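Local structure of pyridoxal kinase (Lactobacillus plantarum, 3H74) at residues Thr28-Asp33 and Ala222-Arg227; Ala87-Ile92 and Arg129-Gln134. The protein probably phosphorylates pyridoxal at the expense of ATP, as a pyridoxal kinase of the ribokinase clan. All coordinates share one frame; numbering follows the deposited sequence.

Interaction 1 of 2, residues Thr28-Asp33 and Ala222-Arg227; sequences TAMQYD and AGLLGR
Arg227 lays its guanidinium flat over one face of the Tyr32 ring, a cation-pi stack in which CZ of Arg227 stands 3.5 Å from the centroid of the Tyr32 ring and the two planes are only 18° apart. The side chains meet tip to tip, with Arg227 NH2 over the ring centre; the Arg227 chain is bent at chi2 (-79°), which places CD 4.1 Å from Met30 O.

Hydrogen bonds fix this group at its rim. Arg227 NE donates to Met30 O at 3.0 Å, nearly along the C=O axis, NH2 adds a weak bond to the same oxygen, and NH1 is taken by Ser4 OG. That carbonyl lies just where helix 19-29 ends in a Schellman motif, with Gln31 at positive phi as its C-prime residue, before strand 32-42 enters the central sheet of the ribokinase-like fold. Tyr32 OH donates to Gly223 O at 2.7 Å, near the plane of the ring, and reaches Gly226 CA at 3.1 Å. A phenylalanine in place of Tyr32 would keep the stacking face but would probably leave Gly223 O without this donor.

Beside the ring, the selenomethionine Met30, bent at chi3 (50°), presses its CE against the backbone at Gly223 C (3.2 Å) and meets CD2 of Leu224 at 4.3 Å, while Ile270 of helix 264-274 also touches Met30.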
ATOM      1  N   THR A  28     -14.730   1.068   2.217  1.00  5.71           N
ATOM      2  CA  THR A  28     -16.162   1.001   2.506  1.00  6.62           C
ATOM      3  C   THR A  28     -16.929   1.891   1.522  1.00  6.35           C
ATOM      4  O   THR A  28     -17.929   1.460   0.940  1.00  7.28           O
ATOM      5  CB  THR A  28     -16.449   1.400   3.960  1.00  6.83           C
ATOM      6  OG1 THR A  28     -15.788   0.481   4.831  1.00  6.89           O
ATOM      7  CG2 THR A  28     -17.944   1.365   4.267  1.00  7.80           C
ATOM      8  N   ALA A  29     -16.450   3.113   1.301  1.00  6.64           N
ATOM      9  CA  ALA A  29     -17.116   4.015   0.363  1.00  6.98           C
ATOM     10  C   ALA A  29     -17.125   3.439  -1.044  1.00  7.43           C
ATOM     11  O   ALA A  29     -18.054   3.677  -1.813  1.00  7.17           O
ATOM     12  CB  ALA A  29     -16.458   5.385   0.381  1.00  7.06           C
HETATM   13  N   MSE A  30     -16.117   2.653  -1.381  1.00  8.20           N
HETATM   14  CA  MSE A  30     -16.011   1.994  -2.687  1.00 11.32           C
HETATM   15  C   MSE A  30     -16.779   0.672  -2.731  1.00 11.26           C
HETATM   16  O   MSE A  30     -16.570  -0.087  -3.631  1.00 13.18           O
HETATM   17  CB  MSE A  30     -14.517   1.775  -3.051  1.00 10.48           C
HETATM   18  CG  MSE A  30     -13.706   3.136  -3.176  1.00 12.86           C
HETATM   19 SE   MSE A  30     -11.780   3.022  -3.698  1.00 17.93          SE
HETATM   20  CE  MSE A  30     -12.686   1.895  -5.096  1.00 18.51           C
ATOM     21  N   GLN A  31     -17.613   0.416  -1.749  1.00 12.04           N
ATOM     22  CA  GLN A  31     -18.598  -0.670  -1.803  1.00 13.28           C
ATOM     23  C   GLN A  31     -17.940  -2.063  -1.524  1.00 12.47           C
ATOM     24  O   GLN A  31     -18.409  -3.058  -1.949  1.00 13.03           O
ATOM     25  CB  GLN A  31     -19.388  -0.637  -3.132  1.00 14.18           C
ATOM     26  CG  GLN A  31     -19.820   0.784  -3.607  1.00 15.63           C
ATOM     27  CD  GLN A  31     -20.532   0.711  -4.971  1.00 15.40           C
ATOM     28  OE1 GLN A  31     -21.419   0.128  -4.991  1.00 20.57           O
ATOM     29  NE2 GLN A  31     -19.899   1.036  -6.064  1.00 20.37           N
ATOM     30  N   TYR A  32     -16.938  -2.103  -0.709  1.00 10.77           N
ATOM     31  CA  TYR A  32     -16.388  -3.331  -0.198  1.00 10.61           C
ATOM     32  C   TYR A  32     -16.876  -3.666   1.198  1.00 10.67           C
ATOM     33  O   TYR A  32     -17.013  -2.810   1.996  1.00 11.50           O
ATOM     34  CB  TYR A  32     -14.827  -3.261  -0.183  1.00 10.33           C
ATOM     35  CG  TYR A  32     -14.219  -3.217  -1.571  1.00 10.07           C
ATOM     36  CD1 TYR A  32     -13.929  -4.382  -2.253  1.00 11.03           C
ATOM     37  CD2 TYR A  32     -13.981  -2.019  -2.193  1.00  9.37           C
ATOM     38  CE1 TYR A  32     -13.414  -4.342  -3.512  1.00 10.86           C
ATOM     39  CE2 TYR A  32     -13.471  -1.980  -3.450  1.00  9.54           C
ATOM     40  CZ  TYR A  32     -13.182  -3.163  -4.105  1.00 10.66           C
ATOM     41  OH  TYR A  32     -12.662  -3.199  -5.351  1.00 11.57           O
ATOM     42  N   ASP A  33     -17.114  -4.945   1.438  1.00  9.95           N
ATOM     43  CA  ASP A  33     -17.180  -5.522   2.785  1.00 10.40           C
ATOM     44  C   ASP A  33     -15.731  -5.696   3.211  1.00  9.93           C
ATOM     45  O   ASP A  33     -15.056  -6.609   2.746  1.00 10.22           O
ATOM     46  CB  ASP A  33     -17.929  -6.875   2.742  1.00 11.11           C
ATOM     47  CG  ASP A  33     -17.627  -7.805   3.946  1.00 12.23           C
ATOM     48  OD1 ASP A  33     -17.626  -7.337   5.102  1.00 14.04           O
ATOM     49  OD2 ASP A  33     -17.432  -9.030   3.732  1.00 14.48           O
ATOM     50  N   ALA A 222      -6.109  -0.573  -5.028  1.00  5.93           N
ATOM     51  CA  ALA A 222      -6.740  -1.865  -4.802  1.00  6.26           C
ATOM     52  C   ALA A 222      -8.239  -1.777  -5.039  1.00  6.71           C
ATOM     53  O   ALA A 222      -8.817  -2.674  -5.665  1.00  6.96           O
ATOM     54  CB  ALA A 222      -6.445  -2.376  -3.410  1.00  6.83           C
ATOM     55  N   GLY A 223      -8.872  -0.712  -4.541  1.00  6.62           N
ATOM     56  CA  GLY A 223     -10.309  -0.538  -4.700  1.00  7.37           C
ATOM     57  C   GLY A 223     -10.732  -0.426  -6.151  1.00  7.12           C
ATOM     58  O   GLY A 223     -11.735  -1.014  -6.568  1.00  8.44           O
ATOM     59  N   LEU A 224      -9.977   0.331  -6.936  1.00  7.21           N
ATOM     60  CA  LEU A 224     -10.301   0.490  -8.356  1.00  7.19           C
ATOM     61  C   LEU A 224     -10.057  -0.791  -9.153  1.00  7.05           C
ATOM     62  O   LEU A 224     -10.886  -1.189  -9.980  1.00  7.50           O
ATOM     63  CB  LEU A 224      -9.539   1.670  -8.964  1.00  6.93           C
ATOM     64  CG  LEU A 224      -9.945   3.052  -8.447  1.00  8.06           C
ATOM     65  CD1 LEU A 224      -8.929   4.091  -8.890  1.00  8.54           C
ATOM     66  CD2 LEU A 224     -11.351   3.436  -8.923  1.00  7.79           C
ATOM     67  N   LEU A 225      -8.938  -1.453  -8.882  1.00  7.01           N
ATOM     68  CA  LEU A 225      -8.657  -2.711  -9.569  1.00  7.77           C
ATOM     69  C   LEU A 225      -9.715  -3.752  -9.244  1.00  8.12           C
ATOM     70  O   LEU A 225     -10.158  -4.484 -10.127  1.00  8.63           O
ATOM     71  CB  LEU A 225      -7.273  -3.233  -9.218  1.00  7.76           C
ATOM     72  CG  LEU A 225      -6.104  -2.388  -9.719  1.00  7.81           C
ATOM     73  CD1 LEU A 225      -4.814  -2.954  -9.176  1.00  9.19           C
ATOM     74  CD2 LEU A 225      -6.069  -2.336 -11.250  1.00  9.93           C
ATOM     75  N   GLY A 226     -10.147  -3.797  -7.985  1.00  7.84           N
ATOM     76  CA  GLY A 226     -11.158  -4.764  -7.562  1.00  9.48           C
ATOM     77  C   GLY A 226     -12.513  -4.525  -8.185  1.00 10.90           C
ATOM     78  O   GLY A 226     -13.357  -5.416  -8.205  1.00 11.58           O
ATOM     79  N   ARG A 227     -12.724  -3.318  -8.701  1.00 11.36           N
ATOM     80  CA  ARG A 227     -13.984  -2.972  -9.361  1.00 12.89           C
ATOM     81  C   ARG A 227     -13.871  -3.094 -10.883  1.00 13.48           C
ATOM     82  O   ARG A 227     -14.797  -2.728 -11.610  1.00 14.70           O
ATOM     83  CB  ARG A 227     -14.478  -1.581  -8.927  1.00 13.13           C
ATOM     84  CG  ARG A 227     -14.912  -1.486  -7.450  1.00 14.64           C
ATOM     85  CD  ARG A 227     -16.308  -2.058  -7.161  1.00 15.37           C
ATOM     86  NE  ARG A 227     -16.537  -2.243  -5.722  1.00 15.25           N
ATOM     87  CZ  ARG A 227     -16.356  -3.392  -5.079  1.00 15.28           C
ATOM     88  NH1 ARG A 227     -15.954  -4.482  -5.734  1.00 16.19           N
ATOM     89  NH2 ARG A 227     -16.572  -3.459  -3.772  1.00 17.05           N
TER

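Interaction 2 of 2, residues Ala87-Ile92 and Arg129-Gln134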
ATOM      1  N   ALA A  87       7.856 -13.306  10.845  1.00 12.12           N
ATOM      2  CA  ALA A  87       6.856 -14.315  11.180  1.00 12.21           C
ATOM      3  C   ALA A  87       5.479 -13.979  10.616  1.00 11.76           C
ATOM      4  O   ALA A  87       4.809 -14.846  10.055  1.00 11.38           O
ATOM      5  CB  ALA A  87       6.778 -14.513  12.684  1.00 13.21           C
ATOM      6  N   LEU A  88       5.048 -12.727  10.770  1.00 10.99           N
ATOM      7  CA  LEU A  88       3.743 -12.333  10.242  1.00 10.34           C
ATOM      8  C   LEU A  88       3.694 -12.320   8.714  1.00  9.97           C
ATOM      9  O   LEU A  88       2.685 -12.713   8.134  1.00  9.85           O
ATOM     10  CB  LEU A  88       3.256 -11.006  10.832  1.00 10.79           C
ATOM     11  CG  LEU A  88       2.792 -11.065  12.292  1.00 11.55           C
ATOM     12  CD1 LEU A  88       2.201  -9.728  12.722  1.00 14.20           C
ATOM     13  CD2 LEU A  88       1.797 -12.211  12.523  1.00 12.08           C
ATOM     14  N   CYS A  89       4.778 -11.907   8.056  1.00  9.87           N
ATOM     15  CA  CYS A  89       4.854 -12.011   6.601  1.00 10.19           C
ATOM     16  C   CYS A  89       4.628 -13.448   6.145  1.00 10.09           C
ATOM     17  O   CYS A  89       3.882 -13.703   5.209  1.00  9.87           O
ATOM     18  CB  CYS A  89       6.208 -11.531   6.091  1.00 10.37           C
ATOM     19  SG  CYS A  89       6.381  -9.745   5.994  1.00 10.92           S
ATOM     20  N   GLN A  90       5.279 -14.384   6.832  1.00 10.44           N
ATOM     21  CA  GLN A  90       5.160 -15.804   6.502  1.00 10.88           C
ATOM     22  C   GLN A  90       3.745 -16.330   6.718  1.00 10.50           C
ATOM     23  O   GLN A  90       3.206 -17.034   5.873  1.00 10.87           O
ATOM     24  CB  GLN A  90       6.170 -16.624   7.307  1.00 11.94           C
ATOM     25  CG  GLN A  90       7.613 -16.318   6.943  1.00 13.65           C
ATOM     26  CD  GLN A  90       8.619 -16.929   7.904  1.00 15.09           C
ATOM     27  OE1 GLN A  90       8.278 -17.325   9.017  1.00 17.63           O
ATOM     28  NE2 GLN A  90       9.873 -16.993   7.477  1.00 16.82           N
ATOM     29  N   GLN A  91       3.144 -15.953   7.843  1.00 10.12           N
ATOM     30  CA  GLN A  91       1.770 -16.347   8.153  1.00  9.66           C
ATOM     31  C   GLN A  91       0.791 -15.837   7.104  1.00  9.01           C
ATOM     32  O   GLN A  91      -0.067 -16.575   6.623  1.00  8.95           O
ATOM     33  CB  GLN A  91       1.368 -15.813   9.522  1.00  9.71           C
ATOM     34  CG  GLN A  91       2.053 -16.522  10.688  1.00  9.98           C
ATOM     35  CD  GLN A  91       1.355 -17.819  11.104  1.00  9.76           C
ATOM     36  OE1 GLN A  91       0.201 -18.071  10.741  1.00 10.88           O
ATOM     37  NE2 GLN A  91       2.053 -18.639  11.876  1.00 10.02           N
ATOM     38  N   ILE A  92       0.925 -14.558   6.752  1.00  8.42           N
ATOM     39  CA  ILE A  92       0.071 -13.957   5.725  1.00  8.69           C
ATOM     40  C   ILE A  92       0.258 -14.649   4.368  1.00  8.44           C
ATOM     41  O   ILE A  92      -0.716 -14.967   3.691  1.00  8.46           O
ATOM     42  CB  ILE A  92       0.291 -12.426   5.620  1.00  8.31           C
ATOM     43  CG1 ILE A  92      -0.165 -11.744   6.912  1.00  7.76           C
ATOM     44  CG2 ILE A  92      -0.429 -11.841   4.388  1.00  8.95           C
ATOM     45  CD1 ILE A  92       0.302 -10.302   7.050  1.00  8.23           C
ATOM     46  N   ARG A 129      10.040 -10.488  -0.147  1.00  8.99           N
ATOM     47  CA  ARG A 129      10.152 -11.077  -1.478  1.00  9.77           C
ATOM     48  C   ARG A 129       9.268 -12.332  -1.591  1.00 10.04           C
ATOM     49  O   ARG A 129       8.722 -12.544  -2.572  1.00 10.54           O
ATOM     50  CB  ARG A 129      11.628 -11.444  -1.803  1.00  9.85           C
ATOM     51  CG  ARG A 129      12.572 -10.246  -2.047  1.00 10.29           C
ATOM     52  CD  ARG A 129      13.961 -10.721  -2.460  1.00 12.29           C
ATOM     53  NE  ARG A 129      14.890  -9.634  -2.530  1.00 10.97           N
ATOM     54  CZ  ARG A 129      15.969  -9.533  -1.812  1.00 10.83           C
ATOM     55  NH1 ARG A 129      16.311 -10.473  -0.976  1.00 12.39           N
ATOM     56  NH2 ARG A 129      16.736  -8.518  -1.959  1.00 11.78           N
ATOM     57  N   GLN A 130       9.133 -13.074  -0.527  1.00 10.51           N
ATOM     58  CA  GLN A 130       8.204 -14.215  -0.531  1.00 12.10           C
ATOM     59  C   GLN A 130       6.722 -13.782  -0.585  1.00 10.73           C
ATOM     60  O   GLN A 130       5.972 -14.298  -1.299  1.00 11.04           O
ATOM     61  CB  GLN A 130       8.412 -15.102   0.701  1.00 12.22           C
ATOM     62  CG  GLN A 130       8.797 -14.263   1.875  1.00 16.13           C
ATOM     63  CD  GLN A 130       8.389 -14.761   3.303  1.00 16.24           C
ATOM     64  OE1 GLN A 130       9.146 -15.609   3.885  1.00 22.11           O
ATOM     65  NE2 GLN A 130       7.247 -14.217   3.859  1.00 20.97           N
ATOM     66  N   LEU A 131       6.397 -12.789   0.217  1.00 10.07           N
ATOM     67  CA  LEU A 131       5.025 -12.290   0.300  1.00 10.27           C
ATOM     68  C   LEU A 131       4.538 -11.691  -1.032  1.00 10.15           C
ATOM     69  O   LEU A 131       3.435 -11.855  -1.343  1.00 10.87           O
ATOM     70  CB  LEU A 131       4.919 -11.244   1.435  1.00 10.47           C
ATOM     71  CG  LEU A 131       3.574 -10.537   1.605  1.00 10.50           C
ATOM     72  CD1 LEU A 131       2.466 -11.570   1.867  1.00 11.61           C
ATOM     73  CD2 LEU A 131       3.689  -9.574   2.781  1.00 10.94           C
ATOM     74  N   ILE A 132       5.412 -11.019  -1.764  1.00  9.42           N
ATOM     75  CA  ILE A 132       5.011 -10.401  -3.030  1.00  9.75           C
ATOM     76  C   ILE A 132       4.880 -11.386  -4.193  1.00 10.17           C
ATOM     77  O   ILE A 132       4.360 -11.028  -5.245  1.00 10.10           O
ATOM     78  CB  ILE A 132       5.957  -9.241  -3.454  1.00  9.11           C
ATOM     79  CG1 ILE A 132       7.365  -9.763  -3.785  1.00  9.40           C
ATOM     80  CG2 ILE A 132       5.937  -8.116  -2.401  1.00  9.45           C
ATOM     81  CD1 ILE A 132       8.304  -8.716  -4.357  1.00 10.28           C
ATOM     82  N   GLN A 133       5.353 -12.619  -4.003  1.00 11.77           N
ATOM     83  CA  GLN A 133       5.521 -13.561  -5.120  1.00 13.87           C
ATOM     84  C   GLN A 133       4.235 -13.893  -5.885  1.00 13.90           C
ATOM     85  O   GLN A 133       4.287 -14.171  -7.087  1.00 15.67           O
ATOM     86  CB  GLN A 133       6.264 -14.835  -4.674  1.00 13.92           C
ATOM     87  CG  GLN A 133       5.447 -15.834  -3.848  1.00 16.90           C
ATOM     88  CD  GLN A 133       6.304 -16.703  -2.920  1.00 16.52           C
ATOM     89  OE1 GLN A 133       7.537 -16.675  -2.969  1.00 20.02           O
ATOM     90  NE2 GLN A 133       5.639 -17.465  -2.054  1.00 19.49           N
ATOM     91  N   GLN A 134       3.089 -13.851  -5.212  1.00 13.24           N
ATOM     92  CA  GLN A 134       1.819 -14.119  -5.893  1.00 12.88           C
ATOM     93  C   GLN A 134       0.925 -12.882  -6.048  1.00 11.70           C
ATOM     94  O   GLN A 134      -0.226 -12.985  -6.473  1.00 12.05           O
ATOM     95  CB  GLN A 134       1.069 -15.283  -5.228  1.00 13.56           C
ATOM     96  CG  GLN A 134       1.752 -16.647  -5.431  1.00 16.22           C
ATOM     97  CD  GLN A 134       1.810 -17.083  -6.894  1.00 18.13           C
ATOM     98  OE1 GLN A 134       0.788 -17.125  -7.584  1.00 21.51           O
ATOM     99  NE2 GLN A 134       3.009 -17.421  -7.367  1.00 20.76           N
TER
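Leu131 splits its two methyls between two residues of helix 86-98: CD1 packs 3.8 Å from CG2 of Ile92, and CD2 lies at a looser 4.2 Å from SG of Cys89. With CG anti to the backbone N (chi1 176°), the branch leaves beside its own carbonyl carbon and forks towards the neighbouring helix. The Ile92 and Leu131 side chains pass at a slant, methyl to methyl. The backbones come nearest at Cys89 and Leu131, whose CA atoms are 6.3 Å apart.

This is side-by-side packing of two helices in the alpha/beta architecture of the ribokinase clan, where helices 86-98 and 122-131 belong to the connections that follow the parallel strands 77-80 and 103-106. Val83 touches both Cys89 and Ile92, while Phe65 of helix 61-70 packs on Ile92.

Towards the surface the character of the contact changes. Gln130 extends beyond CG and brings its amide over the 89-90 backbone, with NE2 3.6 Å from Cys89 C and equally close to CB of Cys89. Its OE1 rests 3.5 Å from CG of Gln90, an oxygen-to-methylene contact of van der Waals kind. The amides of Gln90 and Gln130 are turned nearly coplanar, their planes 23° apart, yet no hydrogen bond joins the two segments; the Gln130 side chain also touches Thr93, one turn further along helix 86-98.

From the N terminus, the chain first passes through 28-33, where helix 19-29 gives way to strand 32-42 of the central sheet. It then runs through 87-92 in helix 86-98, and interaction 2 closes a short loop when 129-134 arrives 37 residues later, at the end of helix 122-131. Only after 189 residues does 222-227 return to the early segment and close interaction 1, so the shorter loop sits wholly within the longer one and the two do not cross. Interaction 1 ties the end of helix 213-226 to the turn between helix 19-29 and strand 32-42; interaction 2 joins two successive helices. Their centres lie 23 Å apart and they do not touch.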